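Local coordinates for protein Dph2 (Pyrococcus horikoshii, PDB 3LZD) that catalyses the first step of diphthamide biosynthesis, moving the 3-amino-3-carboxypropyl group of S-adenosyl-L-methionine onto a histidine of elongation factor 2 by means of a [4Fe-4S] cluster, at residues 56-61 and 82-87; 44-49 and 370-375; 339-344 and 355-360. All blocks are in the same frame, centred on the assembly; numbering follows the deposited sequence.

Contacts 1 and 2 belong to the same five-stranded mixed sheet, with centres about 15 Å apart. Contact 1 pairs strands 57-61 and 83-87 at one border of that sheet; contact 2 sets helix 43-52 against the segment leading into strand 373-375 at the other. Because the latter segment comes from the end of the chain, contact 2 closes a loop within which contacts 1 and 3 follow one another. Leu47 of contact 2 also packs on Ile82 of contact 1. Contact 3, beside the four-stranded parallel sheet, lies across the chain's centre, about 36 Å from each of the others between centres, and its 355-360 segment reaches the iron-sulfur cluster.

Contact 1 (56-61 and 82-87)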
loop_
_atom_site.group_PDB
_atom_site.type_symbol
_atom_site.label_atom_id
_atom_site.label_comp_id
_atom_site.label_asym_id
_atom_site.label_seq_id
_atom_site.Cartn_x
_atom_site.Cartn_y
_atom_site.Cartn_z
ATOM N N LYS A 56 -23.725 5.651 -11.043
ATOM C CA LYS A 56 -23.174 5.917 -12.363
ATOM C C LYS A 56 -21.707 5.511 -12.496
ATOM O O LYS A 56 -21.245 5.185 -13.589
ATOM C CB LYS A 56 -23.298 7.407 -12.692
ATOM C CG LYS A 56 -24.480 7.768 -13.584
ATOM C CD LYS A 56 -25.812 7.642 -12.867
ATOM C CE LYS A 56 -26.936 8.146 -13.763
ATOM N NZ LYS A 56 -28.273 8.036 -13.121
ATOM N N ARG A 57 -20.976 5.538 -11.389
ATOM C CA ARG A 57 -19.553 5.205 -11.400
ATOM C C ARG A 57 -19.247 4.286 -10.218
ATOM O O ARG A 57 -19.438 4.665 -9.058
ATOM C CB ARG A 57 -18.731 6.503 -11.302
ATOM C CG ARG A 57 -17.224 6.342 -11.439
ATOM C CD ARG A 57 -16.468 7.673 -11.230
ATOM N NE ARG A 57 -16.502 8.586 -12.381
ATOM C CZ ARG A 57 -17.411 9.543 -12.581
ATOM N NH1 ARG A 57 -18.394 9.744 -11.706
ATOM N NH2 ARG A 57 -17.330 10.319 -13.658
ATOM N N VAL A 58 -18.762 3.081 -10.504
ATOM C CA VAL A 58 -18.477 2.138 -9.426
ATOM C C VAL A 58 -17.053 1.582 -9.452
ATOM O O VAL A 58 -16.439 1.463 -10.512
ATOM C CB VAL A 58 -19.492 0.960 -9.458
ATOM C CG1 VAL A 58 -19.240 0.088 -10.673
ATOM C CG2 VAL A 58 -19.399 0.146 -8.174
ATOM N N LEU A 59 -16.536 1.265 -8.267
ATOM C CA LEU A 59 -15.200 0.697 -8.119
ATOM C C LEU A 59 -15.366 -0.780 -7.751
ATOM O O LEU A 59 -16.176 -1.121 -6.889
ATOM C CB LEU A 59 -14.441 1.412 -6.999
ATOM C CG LEU A 59 -13.026 0.881 -6.719
ATOM C CD1 LEU A 59 -12.099 1.215 -7.894
ATOM C CD2 LEU A 59 -12.492 1.491 -5.420
ATOM N N ILE A 60 -14.598 -1.653 -8.390
ATOM C CA ILE A 60 -14.704 -3.080 -8.097
ATOM C C ILE A 60 -13.423 -3.655 -7.504
ATOM O O ILE A 60 -12.378 -3.602 -8.153
ATOM C CB ILE A 60 -14.995 -3.895 -9.378
ATOM C CG1 ILE A 60 -16.269 -3.387 -10.058
ATOM C CG2 ILE A 60 -15.149 -5.378 -9.025
ATOM C CD1 ILE A 60 -16.653 -4.189 -11.301
ATOM N N GLN A 61 -13.473 -4.190 -6.287
ATOM C CA GLN A 61 -12.259 -4.806 -5.757
ATOM C C GLN A 61 -12.385 -6.314 -5.889
ATOM O O GLN A 61 -13.490 -6.845 -5.944
ATOM C CB GLN A 61 -11.955 -4.412 -4.295
ATOM C CG GLN A 61 -13.084 -4.003 -3.439
ATOM C CD GLN A 61 -12.632 -3.583 -2.041
ATOM O OE1 GLN A 61 -13.428 -3.085 -1.264
ATOM N NE2 GLN A 61 -11.357 -3.799 -1.717
ATOM N N ILE A 82 -22.843 2.358 -16.959
ATOM C CA ILE A 82 -22.260 2.581 -15.644
ATOM C C ILE A 82 -20.750 2.591 -15.847
ATOM O O ILE A 82 -20.188 1.640 -16.386
ATOM C CB ILE A 82 -22.669 1.474 -14.664
ATOM C CG1 ILE A 82 -24.197 1.476 -14.521
ATOM C CG2 ILE A 82 -21.989 1.692 -13.308
ATOM C CD1 ILE A 82 -24.739 0.468 -13.542
ATOM N N GLU A 83 -20.101 3.687 -15.468
ATOM C CA GLU A 83 -18.655 3.779 -15.620
ATOM C C GLU A 83 -18.059 2.887 -14.532
ATOM O O GLU A 83 -18.496 2.925 -13.387
ATOM C CB GLU A 83 -18.199 5.228 -15.454
ATOM C CG GLU A 83 -16.707 5.457 -15.639
ATOM C CD GLU A 83 -16.353 6.941 -15.730
ATOM O OE1 GLU A 83 -16.867 7.723 -14.902
ATOM O OE2 GLU A 83 -15.557 7.322 -16.621
ATOM N N VAL A 84 -17.068 2.088 -14.904
ATOM C CA VAL A 84 -16.451 1.158 -13.972
ATOM C C VAL A 84 -14.932 1.282 -13.872
ATOM O O VAL A 84 -14.241 1.364 -14.887
ATOM C CB VAL A 84 -16.795 -0.292 -14.378
ATOM C CG1 VAL A 84 -16.166 -1.287 -13.405
ATOM C CG2 VAL A 84 -18.307 -0.456 -14.427
ATOM N N PHE A 85 -14.437 1.313 -12.635
ATOM C CA PHE A 85 -13.004 1.371 -12.338
ATOM C C PHE A 85 -12.683 0.063 -11.584
ATOM O O PHE A 85 -13.498 -0.420 -10.792
ATOM C CB PHE A 85 -12.657 2.529 -11.384
ATOM C CG PHE A 85 -12.900 3.915 -11.941
ATOM C CD1 PHE A 85 -12.850 5.016 -11.090
ATOM C CD2 PHE A 85 -13.195 4.123 -13.285
ATOM C CE1 PHE A 85 -13.100 6.312 -11.558
ATOM C CE2 PHE A 85 -13.446 5.418 -13.766
ATOM C CZ PHE A 85 -13.399 6.512 -12.891
ATOM N N LEU A 86 -11.510 -0.506 -11.835
ATOM C CA LEU A 86 -11.089 -1.701 -11.122
ATOM C C LEU A 86 -10.096 -1.249 -10.068
ATOM O O LEU A 86 -9.242 -0.394 -10.340
ATOM C CB LEU A 86 -10.373 -2.679 -12.041
ATOM C CG LEU A 86 -11.238 -3.333 -13.092
ATOM C CD1 LEU A 86 -10.429 -4.413 -13.771
ATOM C CD2 LEU A 86 -12.519 -3.905 -12.415
ATOM N N HIS A 87 -10.207 -1.792 -8.861
ATOM C CA HIS A 87 -9.247 -1.428 -7.825
ATOM C C HIS A 87 -8.038 -2.321 -8.118
ATOM O O HIS A 87 -8.171 -3.540 -8.183
ATOM C CB HIS A 87 -9.805 -1.711 -6.431
ATOM C CG HIS A 87 -8.967 -1.147 -5.328
ATOM N ND1 HIS A 87 -8.769 -1.801 -4.133
ATOM C CD2 HIS A 87 -8.287 0.020 -5.237
ATOM C CE1 HIS A 87 -8.003 -1.062 -3.352
ATOM N NE2 HIS A 87 -7.696 0.049 -3.999
HETATM O O HOH W 1 -10.486 -5.377 -8.831
#
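A parallel beta-alpha-beta unit joins these segments: strand 57-61, helix 67-78 and strand 83-87, the two strands lying side by side in a five-stranded sheet with their axes 26° apart. Five backbone hydrogen bonds alternate between them, from Glu83 N to Lys56 O at one end to His87 N to Ile60 O at the other. Ile60 O also takes a hydrogen bond from a water, 2.7 Å from the water O, which donates to His87 O as well and so bridges the ends of the two strands.

On the face carrying Arg57, Leu59, Glu83 and Phe85, the Arg57 and Glu83 side chains run side by side and form a salt bridge, NE to OE1 2.7 Å. This oxygen lies over one face of the guanidinium, whose plane is turned well away from the carboxylate plane. The bend of Arg57 at chi3 (-78°) swings the guanidinium round to this position, while its aliphatic part leans on Phe85: CG sits over one ring face near the rim and CD is 3.6 Å from CE1. Further along, Leu59 CD1 meets Phe85 CB at 3.8 Å.

The other face is aliphatic. Ile60 CD1 reaches back to Val84 CG1, 3.6 Å away, its CB touches Leu86 CD2, and Val58 CG1 lies against Val84 CG2. Helix 67-78 covers this side through Leu73, Ala74 and Leu77. Phe85, Leu86 and His87 pair on their other edge, in parallel, with a strand of the second subunit, so the sheet runs on across the homodimer interface. At the strand ends Gln61 and His87 point the same way with amide and ring planes 85° apart, and Gln61 OE1 accepts from Ala98 N.

Contact 2 (44-49 and 370-375); sequences SEILKE and FGISIH
Ile372 projects from the approach to strand 373-375, at the border of the five-stranded mixed sheet, onto helix 43-52. A helix from near the start of the modelled chain thus packs on the antiparallel edge strand made by its C-terminal end. Ile372 CD1 is the tip that does most of the touching: it lies 3.8 Å from Glu45 CB and 4.1 Å from Ile46 CG1. Glu45 and Ile46 thus hold the methyl, with Glu49, one turn on, at its margin. Ile372 CG1 stands between its backbone N and carbonyl carbon (chi1 68°), and the extended chi2 carries CD1 straight out to the helix.

The carboxylate of Glu45 leans over the same isoleucine, OE1 3.9 Å from CG1 of Ile372. That oxygen also receives a hydrogen bond from a water, 2.7 Å away, which in turn accepts from Ile372 N; the polar link therefore runs beside the apolar one. Glu49 bends at chi2 (-55°) and brings OE1 within 4.1 Å of Ile374 CG2, a loose contact, while a salt bridge to Arg52 holds this carboxylate.

Farther out, strand 126-130 backs the site: Val129 touches both Ile46 and Ile372, and Ile127 meets Ile374. Antiparallel pairing with that strand fixes the C-terminal segment, through backbone bonds of Ser373 with Phe128 and of His375 with Thr126. On the helix, Glu49 N to Glu45 O (3.1 Å) links the two glutamates that face the strand segment.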
loop_
_atom_site.group_PDB
_atom_site.type_symbol
_atom_site.label_atom_id
_atom_site.label_comp_id
_atom_site.label_asym_id
_atom_site.label_seq_id
_atom_site.Cartn_x
_atom_site.Cartn_y
_atom_site.Cartn_z
ATOM N N SER A 44 -26.703 -9.675 -13.516
ATOM C CA SER A 44 -27.987 -8.984 -13.534
ATOM C C SER A 44 -28.495 -8.565 -12.164
ATOM O O SER A 44 -29.072 -7.493 -12.023
ATOM C CB SER A 44 -29.031 -9.836 -14.255
ATOM O OG SER A 44 -28.796 -9.786 -15.655
ATOM N N GLU A 45 -28.296 -9.388 -11.142
ATOM C CA GLU A 45 -28.739 -8.975 -9.815
ATOM C C GLU A 45 -27.919 -7.750 -9.398
ATOM O O GLU A 45 -28.404 -6.870 -8.696
ATOM C CB GLU A 45 -28.515 -10.075 -8.779
ATOM C CG GLU A 45 -29.461 -11.243 -8.840
ATOM C CD GLU A 45 -29.251 -12.185 -7.664
ATOM O OE1 GLU A 45 -29.205 -11.688 -6.515
ATOM O OE2 GLU A 45 -29.135 -13.409 -7.879
ATOM N N ILE A 46 -26.662 -7.706 -9.823
ATOM C CA ILE A 46 -25.793 -6.595 -9.464
ATOM C C ILE A 46 -26.206 -5.315 -10.188
ATOM O O ILE A 46 -26.260 -4.249 -9.577
ATOM C CB ILE A 46 -24.306 -6.947 -9.750
ATOM C CG1 ILE A 46 -23.841 -8.045 -8.773
ATOM C CG2 ILE A 46 -23.424 -5.710 -9.589
ATOM C CD1 ILE A 46 -22.525 -8.738 -9.191
ATOM N N LEU A 47 -26.500 -5.418 -11.481
ATOM C CA LEU A 47 -26.933 -4.258 -12.256
ATOM C C LEU A 47 -28.210 -3.722 -11.606
ATOM O O LEU A 47 -28.321 -2.522 -11.340
ATOM C CB LEU A 47 -27.210 -4.657 -13.711
ATOM C CG LEU A 47 -27.713 -3.588 -14.700
ATOM C CD1 LEU A 47 -26.705 -2.464 -14.830
ATOM C CD2 LEU A 47 -27.936 -4.229 -16.061
ATOM N N LYS A 48 -29.150 -4.625 -11.322
ATOM C CA LYS A 48 -30.423 -4.248 -10.703
ATOM C C LYS A 48 -30.228 -3.417 -9.442
ATOM O O LYS A 48 -30.815 -2.339 -9.309
ATOM C CB LYS A 48 -31.261 -5.486 -10.361
ATOM N N GLU A 49 -29.417 -3.913 -8.515
ATOM C CA GLU A 49 -29.165 -3.178 -7.285
ATOM C C GLU A 49 -28.452 -1.855 -7.547
ATOM O O GLU A 49 -28.592 -0.912 -6.775
ATOM C CB GLU A 49 -28.336 -4.020 -6.316
ATOM C CG GLU A 49 -29.087 -5.236 -5.801
ATOM C CD GLU A 49 -30.417 -4.862 -5.172
ATOM O OE1 GLU A 49 -30.412 -4.134 -4.154
ATOM O OE2 GLU A 49 -31.462 -5.288 -5.703
ATOM N N PHE A 370 -27.197 -15.719 1.535
ATOM C CA PHE A 370 -26.316 -16.627 0.825
ATOM C C PHE A 370 -26.497 -16.168 -0.612
ATOM O O PHE A 370 -27.203 -16.783 -1.404
ATOM C CB PHE A 370 -26.762 -18.073 1.032
ATOM C CG PHE A 370 -26.654 -18.524 2.457
ATOM C CD1 PHE A 370 -25.426 -18.881 2.995
ATOM C CD2 PHE A 370 -27.776 -18.541 3.281
ATOM C CE1 PHE A 370 -25.312 -19.250 4.337
ATOM C CE2 PHE A 370 -27.678 -18.905 4.630
ATOM C CZ PHE A 370 -26.443 -19.262 5.159
ATOM N N GLY A 371 -25.856 -15.043 -0.906
ATOM C CA GLY A 371 -25.934 -14.422 -2.210
ATOM C C GLY A 371 -25.394 -13.014 -2.010
ATOM O O GLY A 371 -24.724 -12.742 -1.008
ATOM N N ILE A 372 -25.684 -12.098 -2.920
ATOM C CA ILE A 372 -25.141 -10.765 -2.729
ATOM C C ILE A 372 -25.874 -9.989 -1.658
ATOM O O ILE A 372 -27.007 -10.305 -1.302
ATOM C CB ILE A 372 -25.122 -9.964 -4.038
ATOM C CG1 ILE A 372 -26.544 -9.640 -4.495
ATOM C CG2 ILE A 372 -24.401 -10.771 -5.098
ATOM C CD1 ILE A 372 -26.578 -8.860 -5.785
ATOM N N SER A 373 -25.193 -9.001 -1.094
ATOM C CA SER A 373 -25.799 -8.167 -0.065
ATOM C C SER A 373 -25.385 -6.740 -0.383
ATOM O O SER A 373 -24.371 -6.520 -1.046
ATOM C CB SER A 373 -25.271 -8.533 1.321
ATOM O OG SER A 373 -23.896 -8.206 1.419
ATOM N N ILE A 374 -26.171 -5.778 0.078
ATOM C CA ILE A 374 -25.841 -4.389 -0.159
ATOM C C ILE A 374 -25.924 -3.684 1.172
ATOM O O ILE A 374 -26.908 -3.819 1.895
ATOM C CB ILE A 374 -26.786 -3.729 -1.186
ATOM C CG1 ILE A 374 -26.354 -2.275 -1.405
ATOM C CG2 ILE A 374 -28.228 -3.816 -0.719
ATOM C CD1 ILE A 374 -26.823 -1.681 -2.727
ATOM N N HIS A 375 -24.860 -2.963 1.506
ATOM C CA HIS A 375 -24.771 -2.248 2.765
ATOM C C HIS A 375 -24.389 -0.794 2.538
ATOM O O HIS A 375 -23.750 -0.452 1.541
ATOM C CB HIS A 375 -23.715 -2.894 3.664
ATOM C CG HIS A 375 -24.081 -4.263 4.151
ATOM N ND1 HIS A 375 -24.639 -4.487 5.394
ATOM C CD2 HIS A 375 -23.989 -5.476 3.553
ATOM C CE1 HIS A 375 -24.878 -5.779 5.538
ATOM N NE2 HIS A 375 -24.496 -6.401 4.435
HETATM O O HOH W 2 -27.530 -13.266 -5.183
#

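Contact 3 (339-344 and 355-360); sequences LTPKEV and EFDEIL
Segment 339-344 turns from the end of a strand into helix 341-347, and the irregular segment 355-360 runs past the first turn of that helix; the backbones come closest at Lys342 and Asp357, with CA atoms 6.1 Å apart. Thr340 is the N-cap. It forms a capping box with Glu343: Glu343 N donates to Thr340 OG1, and Thr340 N donates to Glu343 OE1 (2.9 Å), reaching the anti side of the carboxylate and 34° out of its plane.

Asp357 puts its side chain against this helix start. The Asp357 and Thr340 side chains pass in opposite directions, CB to CB 3.8 Å, and the Asp357 side chain crosses that of Pro341 at about a right angle, OD1 3.3 Å from CD. With CG anti to the Asp357 backbone N (chi1 -175°), the carboxylate reaches beyond the cap to the proline ring. Its charge is answered by Arg279 in a salt bridge through OD2; Lys342 NZ stays 5.5 Å from this same Asp357 OD2.

Lys342 carries its aliphatic chain across the other segment, CB 3.5 Å from Glu355 O. The chain bends at chi2 and chi4, bringing NZ to Glu355 OE1 in a long salt bridge of 3.9 Å, while Arg351 takes the other oxygen of Glu355. A water links the cap residue to the other segment: it lies 2.9 Å from Thr340 OG1, donates to Glu355 O and accepts weakly from Asp357 N.

The capped helix start packs against the segment that leads to Ile359, which touches the iron-sulfur cluster and pairs its backbone with the cluster ligand Cys199: the wall of a [4Fe-4S] pocket.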
loop_
_atom_site.group_PDB
_atom_site.type_symbol
_atom_site.label_atom_id
_atom_site.label_comp_id
_atom_site.label_asym_id
_atom_site.label_seq_id
_atom_site.Cartn_x
_atom_site.Cartn_y
_atom_site.Cartn_z
ATOM N N LEU A 339 5.980 -10.622 16.831
ATOM C CA LEU A 339 4.985 -11.231 17.724
ATOM C C LEU A 339 3.584 -10.616 17.689
ATOM O O LEU A 339 3.374 -9.527 17.137
ATOM C CB LEU A 339 5.473 -11.121 19.170
ATOM C CG LEU A 339 6.918 -11.446 19.582
ATOM C CD1 LEU A 339 7.121 -10.968 21.014
ATOM C CD2 LEU A 339 7.188 -12.925 19.480
ATOM N N THR A 340 2.635 -11.321 18.308
ATOM C CA THR A 340 1.263 -10.829 18.435
ATOM C C THR A 340 1.172 -10.173 19.823
ATOM O O THR A 340 2.036 -10.396 20.689
ATOM C CB THR A 340 0.220 -11.955 18.428
ATOM O OG1 THR A 340 0.343 -12.712 19.642
ATOM C CG2 THR A 340 0.403 -12.863 17.222
ATOM N N PRO A 341 0.116 -9.377 20.061
ATOM C CA PRO A 341 -0.060 -8.710 21.355
ATOM C C PRO A 341 -0.024 -9.692 22.531
ATOM O O PRO A 341 0.629 -9.441 23.548
ATOM C CB PRO A 341 -1.433 -8.054 21.225
ATOM C CG PRO A 341 -1.590 -7.856 19.744
ATOM C CD PRO A 341 -1.032 -9.120 19.176
ATOM N N LYS A 342 -0.736 -10.802 22.382
ATOM C CA LYS A 342 -0.811 -11.813 23.423
ATOM C C LYS A 342 0.543 -12.418 23.745
ATOM O O LYS A 342 0.825 -12.761 24.895
ATOM C CB LYS A 342 -1.787 -12.921 23.015
ATOM C CG LYS A 342 -3.244 -12.666 23.419
ATOM C CD LYS A 342 -3.795 -11.403 22.785
ATOM C CE LYS A 342 -5.277 -11.229 23.095
ATOM N NZ LYS A 342 -5.555 -11.150 24.560
ATOM N N GLU A 343 1.378 -12.553 22.729
ATOM C CA GLU A 343 2.700 -13.112 22.924
ATOM C C GLU A 343 3.588 -12.124 23.671
ATOM O O GLU A 343 4.466 -12.526 24.436
ATOM C CB GLU A 343 3.304 -13.475 21.576
ATOM C CG GLU A 343 2.411 -14.430 20.797
ATOM C CD GLU A 343 3.017 -14.875 19.482
ATOM O OE1 GLU A 343 3.602 -14.024 18.786
ATOM O OE2 GLU A 343 2.893 -16.072 19.143
ATOM N N VAL A 344 3.355 -10.832 23.464
ATOM C CA VAL A 344 4.137 -9.811 24.153
ATOM C C VAL A 344 3.932 -9.967 25.652
ATOM O O VAL A 344 4.887 -9.939 26.436
ATOM C CB VAL A 344 3.699 -8.389 23.743
ATOM C CG1 VAL A 344 3.994 -7.402 24.856
ATOM C CG2 VAL A 344 4.438 -7.974 22.498
ATOM N N GLU A 355 -2.252 -17.912 24.018
ATOM C CA GLU A 355 -3.597 -17.555 23.600
ATOM C C GLU A 355 -3.579 -16.926 22.200
ATOM O O GLU A 355 -2.764 -16.047 21.914
ATOM C CB GLU A 355 -4.191 -16.595 24.625
ATOM C CG GLU A 355 -5.581 -16.095 24.322
ATOM C CD GLU A 355 -6.146 -15.279 25.472
ATOM O OE1 GLU A 355 -7.205 -14.641 25.297
ATOM O OE2 GLU A 355 -5.525 -15.284 26.558
ATOM N N PHE A 356 -4.486 -17.385 21.338
ATOM C CA PHE A 356 -4.578 -16.903 19.966
ATOM C C PHE A 356 -5.054 -15.453 19.866
ATOM O O PHE A 356 -6.061 -15.074 20.455
ATOM C CB PHE A 356 -5.526 -17.804 19.170
ATOM C CG PHE A 356 -5.236 -17.839 17.699
ATOM C CD1 PHE A 356 -4.247 -18.675 17.196
ATOM C CD2 PHE A 356 -5.931 -17.018 16.819
ATOM C CE1 PHE A 356 -3.948 -18.700 15.836
ATOM C CE2 PHE A 356 -5.636 -17.033 15.445
ATOM C CZ PHE A 356 -4.644 -17.876 14.959
ATOM N N ASP A 357 -4.327 -14.645 19.109
ATOM C CA ASP A 357 -4.695 -13.250 18.936
ATOM C C ASP A 357 -5.902 -13.168 17.996
ATOM O O ASP A 357 -5.771 -13.325 16.785
ATOM C CB ASP A 357 -3.525 -12.476 18.330
ATOM C CG ASP A 357 -3.802 -10.993 18.233
ATOM O OD1 ASP A 357 -3.414 -10.370 17.221
ATOM O OD2 ASP A 357 -4.407 -10.446 19.180
ATOM N N GLU A 358 -7.080 -12.940 18.550
ATOM C CA GLU A 358 -8.282 -12.842 17.731
ATOM C C GLU A 358 -8.747 -11.402 17.614
ATOM O O GLU A 358 -8.502 -10.587 18.501
ATOM C CB GLU A 358 -9.421 -13.657 18.350
ATOM C CG GLU A 358 -9.457 -15.125 17.961
ATOM C CD GLU A 358 -10.605 -15.873 18.637
ATOM O OE1 GLU A 358 -10.434 -16.295 19.797
ATOM O OE2 GLU A 358 -11.678 -16.026 18.011
ATOM N N ILE A 359 -9.412 -11.090 16.510
ATOM C CA ILE A 359 -9.973 -9.760 16.327
ATOM C C ILE A 359 -11.460 -10.008 16.546
ATOM O O ILE A 359 -12.140 -10.571 15.683
ATOM C CB ILE A 359 -9.723 -9.219 14.907
ATOM C CG1 ILE A 359 -8.225 -8.956 14.717
ATOM C CG2 ILE A 359 -10.527 -7.947 14.683
ATOM C CD1 ILE A 359 -7.849 -8.456 13.318
ATOM N N LEU A 360 -11.961 -9.593 17.707
ATOM C CA LEU A 360 -13.352 -9.832 18.044
ATOM C C LEU A 360 -14.288 -8.681 17.718
ATOM O O LEU A 360 -13.880 -7.528 17.713
ATOM C CB LEU A 360 -13.460 -10.186 19.525
ATOM C CG LEU A 360 -12.546 -11.341 19.955
ATOM C CD1 LEU A 360 -12.403 -11.363 21.460
ATOM C CD2 LEU A 360 -13.093 -12.660 19.444
HETATM O O HOH W 3 -1.176 -15.141 19.652
#